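Local structure of glutamine amidotransferase domain-containing protein (Thermotoga maritima, 1O1Y) at residues N134-V146 / E221-R235. The protein is a putative glutamine amidotransferase that probably hydrolyses glutamine and passes on the ammonia released, though its acceptor substrate is unknown. Numbering follows the deposited sequence.
Sequences NKFFREFPDRLRV and EEKVLKGLLRSLLER. With SO4 (sulfate ion), chain F; SO4 (sulfate ion), chain I; SO4 (sulfate ion), chain E; SO4 (sulfate ion), chain H.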
loop_
_atom_site.group_PDB
_atom_site.type_symbol
_atom_site.label_atom_id
_atom_site.label_comp_id
_atom_site.label_asym_id
_atom_site.label_seq_id
_atom_site.Cartn_x
_atom_site.Cartn_y
_atom_site.Cartn_z
ATOM N N ASN A 134 10.851 -7.283 12.615
ATOM C CA ASN A 134 9.719 -8.090 12.103
ATOM C C ASN A 134 10.133 -8.889 10.878
ATOM O O ASN A 134 10.660 -8.348 9.907
ATOM C CB ASN A 134 8.539 -7.197 11.683
ATOM C CG ASN A 134 7.341 -8.015 11.224
ATOM O OD1 ASN A 134 7.180 -8.249 10.023
ATOM N ND2 ASN A 134 6.503 -8.452 12.174
ATOM N N LYS A 135 9.793 -10.161 10.906
ATOM C CA LYS A 135 10.237 -11.123 9.911
ATOM C C LYS A 135 9.839 -10.782 8.475
ATOM O O LYS A 135 10.582 -11.109 7.550
ATOM C CB LYS A 135 9.688 -12.512 10.253
ATOM C CG LYS A 135 8.163 -12.652 10.128
ATOM C CD LYS A 135 7.720 -14.100 10.495
ATOM C CE LYS A 135 6.207 -14.242 10.442
ATOM N NZ LYS A 135 5.817 -15.668 10.745
ATOM N N PHE A 136 8.690 -10.155 8.282
ATOM C CA PHE A 136 8.222 -9.859 6.926
ATOM C C PHE A 136 9.189 -8.926 6.201
ATOM O O PHE A 136 9.247 -8.935 4.988
ATOM C CB PHE A 136 6.831 -9.207 6.910
ATOM C CG PHE A 136 5.738 -10.114 7.357
ATOM C CD1 PHE A 136 5.688 -11.440 6.925
ATOM C CD2 PHE A 136 4.738 -9.660 8.205
ATOM C CE1 PHE A 136 4.681 -12.292 7.308
ATOM C CE2 PHE A 136 3.712 -10.543 8.611
ATOM C CZ PHE A 136 3.691 -11.846 8.156
ATOM N N PHE A 137 9.875 -8.085 6.984
ATOM C CA PHE A 137 10.752 -7.041 6.459
ATOM C C PHE A 137 12.226 -7.321 6.732
ATOM O O PHE A 137 13.052 -6.427 6.623
ATOM C CB PHE A 137 10.329 -5.690 7.021
ATOM C CG PHE A 137 8.982 -5.262 6.519
ATOM C CD1 PHE A 137 8.858 -4.694 5.284
ATOM C CD2 PHE A 137 7.823 -5.557 7.227
ATOM C CE1 PHE A 137 7.626 -4.291 4.794
ATOM C CE2 PHE A 137 6.574 -5.156 6.715
ATOM C CZ PHE A 137 6.482 -4.545 5.524
ATOM N N ARG A 138 12.556 -8.560 7.070
ATOM C CA ARG A 138 13.919 -8.908 7.401
ATOM C C ARG A 138 14.953 -8.548 6.340
ATOM O O ARG A 138 16.091 -8.178 6.665
ATOM C CB ARG A 138 14.000 -10.392 7.748
ATOM C CG ARG A 138 15.192 -10.813 8.598
ATOM C CD ARG A 138 14.831 -11.880 9.715
ATOM N NE ARG A 138 13.788 -11.456 10.699
ATOM C CZ ARG A 138 13.058 -12.303 11.454
ATOM N NH1 ARG A 138 13.199 -13.608 11.339
ATOM N NH2 ARG A 138 12.156 -11.854 12.314
ATOM N N GLU A 139 14.578 -8.596 5.066
ATOM C CA GLU A 139 15.515 -8.276 3.993
ATOM C C GLU A 139 15.658 -6.784 3.761
ATOM O O GLU A 139 16.549 -6.368 2.991
ATOM C CB GLU A 139 15.055 -8.890 2.672
ATOM C CG GLU A 139 15.359 -10.367 2.573
ATOM C CD GLU A 139 14.556 -11.198 3.544
ATOM O OE1 GLU A 139 15.170 -12.001 4.289
ATOM O OE2 GLU A 139 13.308 -11.047 3.551
ATOM N N PHE A 140 14.810 -5.972 4.410
ATOM C CA PHE A 140 14.787 -4.538 4.129
ATOM C C PHE A 140 15.936 -3.872 4.884
ATOM O O PHE A 140 16.265 -4.286 5.987
ATOM C CB PHE A 140 13.451 -3.907 4.550
ATOM C CG PHE A 140 12.310 -4.151 3.583
ATOM C CD1 PHE A 140 11.895 -5.430 3.271
ATOM C CD2 PHE A 140 11.611 -3.080 3.063
ATOM C CE1 PHE A 140 10.846 -5.626 2.402
ATOM C CE2 PHE A 140 10.555 -3.278 2.210
ATOM C CZ PHE A 140 10.180 -4.563 1.855
ATOM N N PRO A 141 16.525 -2.814 4.320
ATOM C CA PRO A 141 17.643 -2.130 4.989
ATOM C C PRO A 141 17.143 -1.162 6.076
ATOM O O PRO A 141 15.931 -0.931 6.189
ATOM C CB PRO A 141 18.293 -1.359 3.852
ATOM C CG PRO A 141 17.160 -0.970 3.014
ATOM C CD PRO A 141 16.260 -2.218 3.003
ATOM N N ASP A 142 18.073 -0.632 6.861
ATOM C CA ASP A 142 17.742 0.293 7.938
ATOM C C ASP A 142 17.174 1.610 7.421
ATOM O O ASP A 142 16.332 2.220 8.085
ATOM C CB ASP A 142 18.988 0.583 8.767
ATOM C CG ASP A 142 19.423 -0.604 9.602
ATOM O OD1 ASP A 142 20.570 -0.574 10.089
ATOM O OD2 ASP A 142 18.667 -1.584 9.803
ATOM N N ARG A 143 17.639 2.038 6.244
ATOM C CA ARG A 143 17.248 3.331 5.685
ATOM C C ARG A 143 17.030 3.151 4.201
ATOM O O ARG A 143 17.938 2.695 3.507
ATOM C CB ARG A 143 18.351 4.309 5.998
ATOM C CG ARG A 143 18.300 5.768 5.494
ATOM C CD ARG A 143 19.617 6.414 5.857
ATOM N NE ARG A 143 19.873 7.797 5.461
ATOM C CZ ARG A 143 20.673 8.156 4.501
ATOM N NH1 ARG A 143 20.840 9.443 4.280
ATOM N NH2 ARG A 143 21.272 7.256 3.697
ATOM N N LEU A 144 15.829 3.469 3.732
ATOM C CA LEU A 144 15.358 3.055 2.386
ATOM C C LEU A 144 14.707 4.275 1.726
ATOM O O LEU A 144 13.839 4.930 2.333
ATOM C CB LEU A 144 14.310 1.910 2.549
ATOM C CG LEU A 144 13.776 1.247 1.256
ATOM C CD1 LEU A 144 14.867 0.527 0.435
ATOM C CD2 LEU A 144 12.683 0.283 1.592
ATOM N N ARG A 145 15.064 4.522 0.472
ATOM C CA ARG A 145 14.380 5.531 -0.326
ATOM C C ARG A 145 13.150 4.937 -0.970
ATOM O O ARG A 145 13.210 3.912 -1.641
ATOM C CB ARG A 145 15.317 6.069 -1.379
ATOM C CG ARG A 145 14.818 7.310 -2.012
ATOM C CD ARG A 145 15.802 7.919 -3.036
ATOM N NE ARG A 145 16.950 8.546 -2.388
ATOM C CZ ARG A 145 18.188 8.060 -2.355
ATOM N NH1 ARG A 145 18.506 6.899 -2.942
ATOM N NH2 ARG A 145 19.144 8.766 -1.760
ATOM N N VAL A 146 12.008 5.570 -0.709
ATOM C CA VAL A 146 10.715 5.093 -1.176
ATOM C C VAL A 146 9.875 6.231 -1.763
ATOM O O VAL A 146 10.180 7.448 -1.594
ATOM C CB VAL A 146 9.921 4.421 -0.032
ATOM C CG1 VAL A 146 10.693 3.284 0.558
ATOM C CG2 VAL A 146 9.499 5.448 1.013
ATOM N N GLU A 221 15.888 3.363 -8.627
ATOM C CA GLU A 221 15.481 2.618 -7.467
ATOM C C GLU A 221 14.733 1.319 -7.765
ATOM O O GLU A 221 14.583 0.489 -6.863
ATOM C CB GLU A 221 14.592 3.505 -6.592
ATOM C CG GLU A 221 15.229 4.804 -6.061
ATOM C CD GLU A 221 16.436 4.584 -5.161
ATOM O OE1 GLU A 221 16.583 3.481 -4.583
ATOM O OE2 GLU A 221 17.241 5.517 -5.043
ATOM N N GLU A 222 14.214 1.166 -8.977
ATOM C CA GLU A 222 13.213 0.126 -9.217
ATOM C C GLU A 222 13.734 -1.297 -8.995
ATOM O O GLU A 222 12.987 -2.174 -8.535
ATOM C CB GLU A 222 12.561 0.197 -10.587
ATOM C CG GLU A 222 13.461 0.053 -11.759
ATOM C CD GLU A 222 12.718 0.045 -13.081
ATOM O OE1 GLU A 222 13.385 -0.125 -14.115
ATOM O OE2 GLU A 222 11.464 0.192 -13.094
ATOM N N LYS A 223 14.981 -1.553 -9.340
ATOM C CA LYS A 223 15.513 -2.926 -9.175
ATOM C C LYS A 223 15.605 -3.325 -7.667
ATOM O O LYS A 223 15.165 -4.423 -7.276
ATOM C CB LYS A 223 16.865 -3.050 -9.846
ATOM C CG LYS A 223 17.497 -4.456 -9.660
ATOM C CD LYS A 223 18.910 -4.543 -10.130
ATOM C CE LYS A 223 19.504 -5.936 -9.788
ATOM N NZ LYS A 223 19.390 -6.808 -10.937
ATOM N N VAL A 224 16.130 -2.429 -6.842
ATOM C CA VAL A 224 16.234 -2.672 -5.413
ATOM C C VAL A 224 14.840 -2.805 -4.810
ATOM O O VAL A 224 14.596 -3.743 -4.058
ATOM C CB VAL A 224 17.011 -1.575 -4.679
ATOM C CG1 VAL A 224 16.880 -1.676 -3.176
ATOM C CG2 VAL A 224 18.462 -1.644 -5.037
ATOM N N LEU A 225 13.934 -1.904 -5.188
ATOM C CA LEU A 225 12.599 -1.926 -4.621
ATOM C C LEU A 225 11.857 -3.203 -5.048
ATOM O O LEU A 225 11.187 -3.812 -4.226
ATOM C CB LEU A 225 11.841 -0.687 -4.984
ATOM C CG LEU A 225 12.285 0.577 -4.229
ATOM C CD1 LEU A 225 11.477 1.742 -4.712
ATOM C CD2 LEU A 225 12.188 0.406 -2.747
ATOM N N LYS A 226 11.987 -3.609 -6.304
ATOM C CA LYS A 226 11.322 -4.821 -6.758
ATOM C C LYS A 226 11.805 -6.045 -5.989
ATOM O O LYS A 226 11.006 -6.932 -5.661
ATOM C CB LYS A 226 11.508 -5.051 -8.246
ATOM C CG LYS A 226 10.600 -6.121 -8.790
ATOM C CD LYS A 226 10.790 -6.258 -10.274
ATOM C CE LYS A 226 9.815 -7.213 -10.883
ATOM N NZ LYS A 226 10.048 -7.337 -12.355
ATOM N N GLY A 227 13.100 -6.120 -5.732
ATOM C CA GLY A 227 13.656 -7.220 -4.985
ATOM C C GLY A 227 13.106 -7.288 -3.556
ATOM O O GLY A 227 12.777 -8.383 -3.056
ATOM N N LEU A 228 13.005 -6.143 -2.894
ATOM C CA LEU A 228 12.438 -6.082 -1.541
ATOM C C LEU A 228 10.937 -6.452 -1.514
ATOM O O LEU A 228 10.474 -7.181 -0.643
ATOM C CB LEU A 228 12.648 -4.709 -0.954
ATOM C CG LEU A 228 14.112 -4.310 -0.691
ATOM C CD1 LEU A 228 14.192 -2.856 -0.257
ATOM C CD2 LEU A 228 14.720 -5.188 0.318
ATOM N N LEU A 229 10.227 -5.976 -2.506
ATOM C CA LEU A 229 8.806 -6.235 -2.665
ATOM C C LEU A 229 8.582 -7.761 -2.862
ATOM O O LEU A 229 7.673 -8.347 -2.251
ATOM C CB LEU A 229 8.292 -5.414 -3.835
ATOM C CG LEU A 229 6.802 -5.513 -4.190
ATOM C CD1 LEU A 229 5.873 -5.312 -2.989
ATOM C CD2 LEU A 229 6.462 -4.520 -5.336
ATOM N N ARG A 230 9.412 -8.392 -3.687
ATOM C CA ARG A 230 9.372 -9.853 -3.878
ATOM C C ARG A 230 9.579 -10.565 -2.537
ATOM O O ARG A 230 8.860 -11.517 -2.207
ATOM C CB ARG A 230 10.476 -10.367 -4.781
ATOM C CG ARG A 230 10.233 -10.294 -6.185
ATOM C CD ARG A 230 11.347 -10.977 -6.981
ATOM N NE ARG A 230 11.266 -10.604 -8.378
ATOM C CZ ARG A 230 12.180 -9.914 -9.030
ATOM N NH1 ARG A 230 13.241 -9.417 -8.397
ATOM N NH2 ARG A 230 12.017 -9.693 -10.322
ATOM N N SER A 231 10.558 -10.099 -1.761
ATOM C CA SER A 231 10.860 -10.724 -0.475
ATOM C C SER A 231 9.648 -10.608 0.445
ATOM O O SER A 231 9.309 -11.571 1.139
ATOM C CB SER A 231 12.098 -10.106 0.186
ATOM O OG SER A 231 13.252 -10.473 -0.572
ATOM N N LEU A 232 9.113 -9.399 0.560
ATOM C CA LEU A 232 7.925 -9.144 1.369
ATOM C C LEU A 232 6.777 -10.098 0.987
ATOM O O LEU A 232 6.192 -10.745 1.852
ATOM C CB LEU A 232 7.491 -7.681 1.296
ATOM C CG LEU A 232 6.176 -7.333 2.035
ATOM C CD1 LEU A 232 6.340 -7.613 3.559
ATOM C CD2 LEU A 232 5.835 -5.924 1.727
ATOM N N LEU A 233 6.472 -10.161 -0.300
ATOM C CA LEU A 233 5.347 -10.948 -0.784
ATOM C C LEU A 233 5.555 -12.419 -0.522
ATOM O O LEU A 233 4.642 -13.096 -0.045
ATOM C CB LEU A 233 5.112 -10.672 -2.259
ATOM C CG LEU A 233 4.601 -9.280 -2.606
ATOM C CD1 LEU A 233 4.770 -9.058 -4.106
ATOM C CD2 LEU A 233 3.161 -9.018 -2.173
ATOM N N GLU A 234 6.771 -12.917 -0.754
ATOM C CA GLU A 234 7.035 -14.301 -0.507
ATOM C C GLU A 234 6.830 -14.646 0.960
ATOM O O GLU A 234 6.296 -15.702 1.295
ATOM C CB GLU A 234 8.460 -14.665 -0.946
ATOM C CG GLU A 234 8.649 -14.628 -2.482
ATOM C CD GLU A 234 10.129 -14.673 -2.892
ATOM O OE1 GLU A 234 10.446 -14.376 -4.068
ATOM O OE2 GLU A 234 10.959 -15.042 -2.039
ATOM N N ARG A 235 7.298 -13.778 1.830
ATOM C CA ARG A 235 7.170 -14.021 3.250
ATOM C C ARG A 235 5.717 -13.939 3.725
ATOM O O ARG A 235 5.284 -14.727 4.573
ATOM C CB ARG A 235 8.047 -13.025 4.003
ATOM C CG ARG A 235 9.492 -13.454 4.110
ATOM C CD ARG A 235 10.403 -12.328 4.567
ATOM N NE ARG A 235 11.782 -12.780 4.547
ATOM C CZ ARG A 235 12.399 -13.371 5.556
ATOM N NH1 ARG A 235 11.776 -13.668 6.681
ATOM N NH2 ARG A 235 13.653 -13.780 5.372
HETATM S S SO4 F . 14.379 -15.625 8.628
HETATM O O1 SO4 F . 15.104 -14.988 7.597
HETATM O O2 SO4 F . 15.173 -15.466 9.840
HETATM O O3 SO4 F . 14.221 -17.038 8.471
HETATM O O4 SO4 F . 13.102 -15.031 8.728
HETATM S S SO4 I . 21.700 -2.318 6.027
HETATM O O1 SO4 I . 21.837 -2.117 4.598
HETATM O O2 SO4 I . 22.977 -2.110 6.748
HETATM O O3 SO4 I . 21.242 -3.675 6.274
HETATM O O4 SO4 I . 20.636 -1.511 6.464
HETATM S S SO4 E . 22.468 9.454 0.670
HETATM O O1 SO4 E . 23.817 9.827 0.309
HETATM O O2 SO4 E . 22.453 8.096 1.130
HETATM O O3 SO4 E . 21.542 9.611 -0.441
HETATM O O4 SO4 E . 21.995 10.412 1.642
HETATM S S SO4 H . 22.707 5.025 -3.128
HETATM O O1 SO4 H . 23.758 5.004 -4.140
HETATM O O2 SO4 H . 22.417 3.668 -2.682
HETATM O O3 SO4 H . 21.413 5.575 -3.580
HETATM O O4 SO4 H . 23.235 5.722 -1.971
HETATM O O HOH W 1 15.342 2.310 -2.469
#
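Phe-136 meets the helix at Leu-232 and Arg-235: its CB lies 3.7 Å from Leu-232 CD1, while the ring edge faces the carbonyl oxygen of Arg-235. The same Leu-232 CD1 sits over one face of the Phe-137 ring in a CH-pi contact, 3.9 Å from the centroid. Arg-138 lays its CB against a face of the Arg-235 guanidinium and sends NH1 to a sulfate ion, probably from the crystallisation liquor, that Arg-235 grips through NH1 and NH2 in two nearly straight bonds; Arg-138 NH2 turns back to Asp-133 O. Glu-139, modelled in two conformers, bends at CB-CG (chi2 67°), turning OE1 and OE2 toward NH2 and NE of Arg-235; both hydrogen bonds of this salt bridge are bent and weak, so its exact geometry is doubtful. With an alanine at Arg-235, Glu-139 would probably lose this counter-charge, the sulfate two bonds, and a gap would open beside Arg-138 CB. The Phe-140 ring is sandwiched, with Phe-137 CD1 over the centre of one face and Leu-228 CB over the other, 4.0 Å from the centroid. Pro-141 CD and Leu-144 CD1 both touch Leu-228 CD1, the two leucines meeting tip to tip at 3.5 Å. Arg-145, also modelled in two conformers, forms a salt bridge through NH1, on the syn side of Glu-221 OE2 (2.8 Å) but 32° out of the carboxylate plane; a water donates to Arg-145 O and Glu-221 OE1. The C-terminal helix 211-237 thus packs on the mixed sheet of the flavodoxin-like fold, across the loop entering strand 143-150; strand 179-182 backs Phe-136 and Phe-137, and helix 28-35 adjoins Leu-229 and Arg-230.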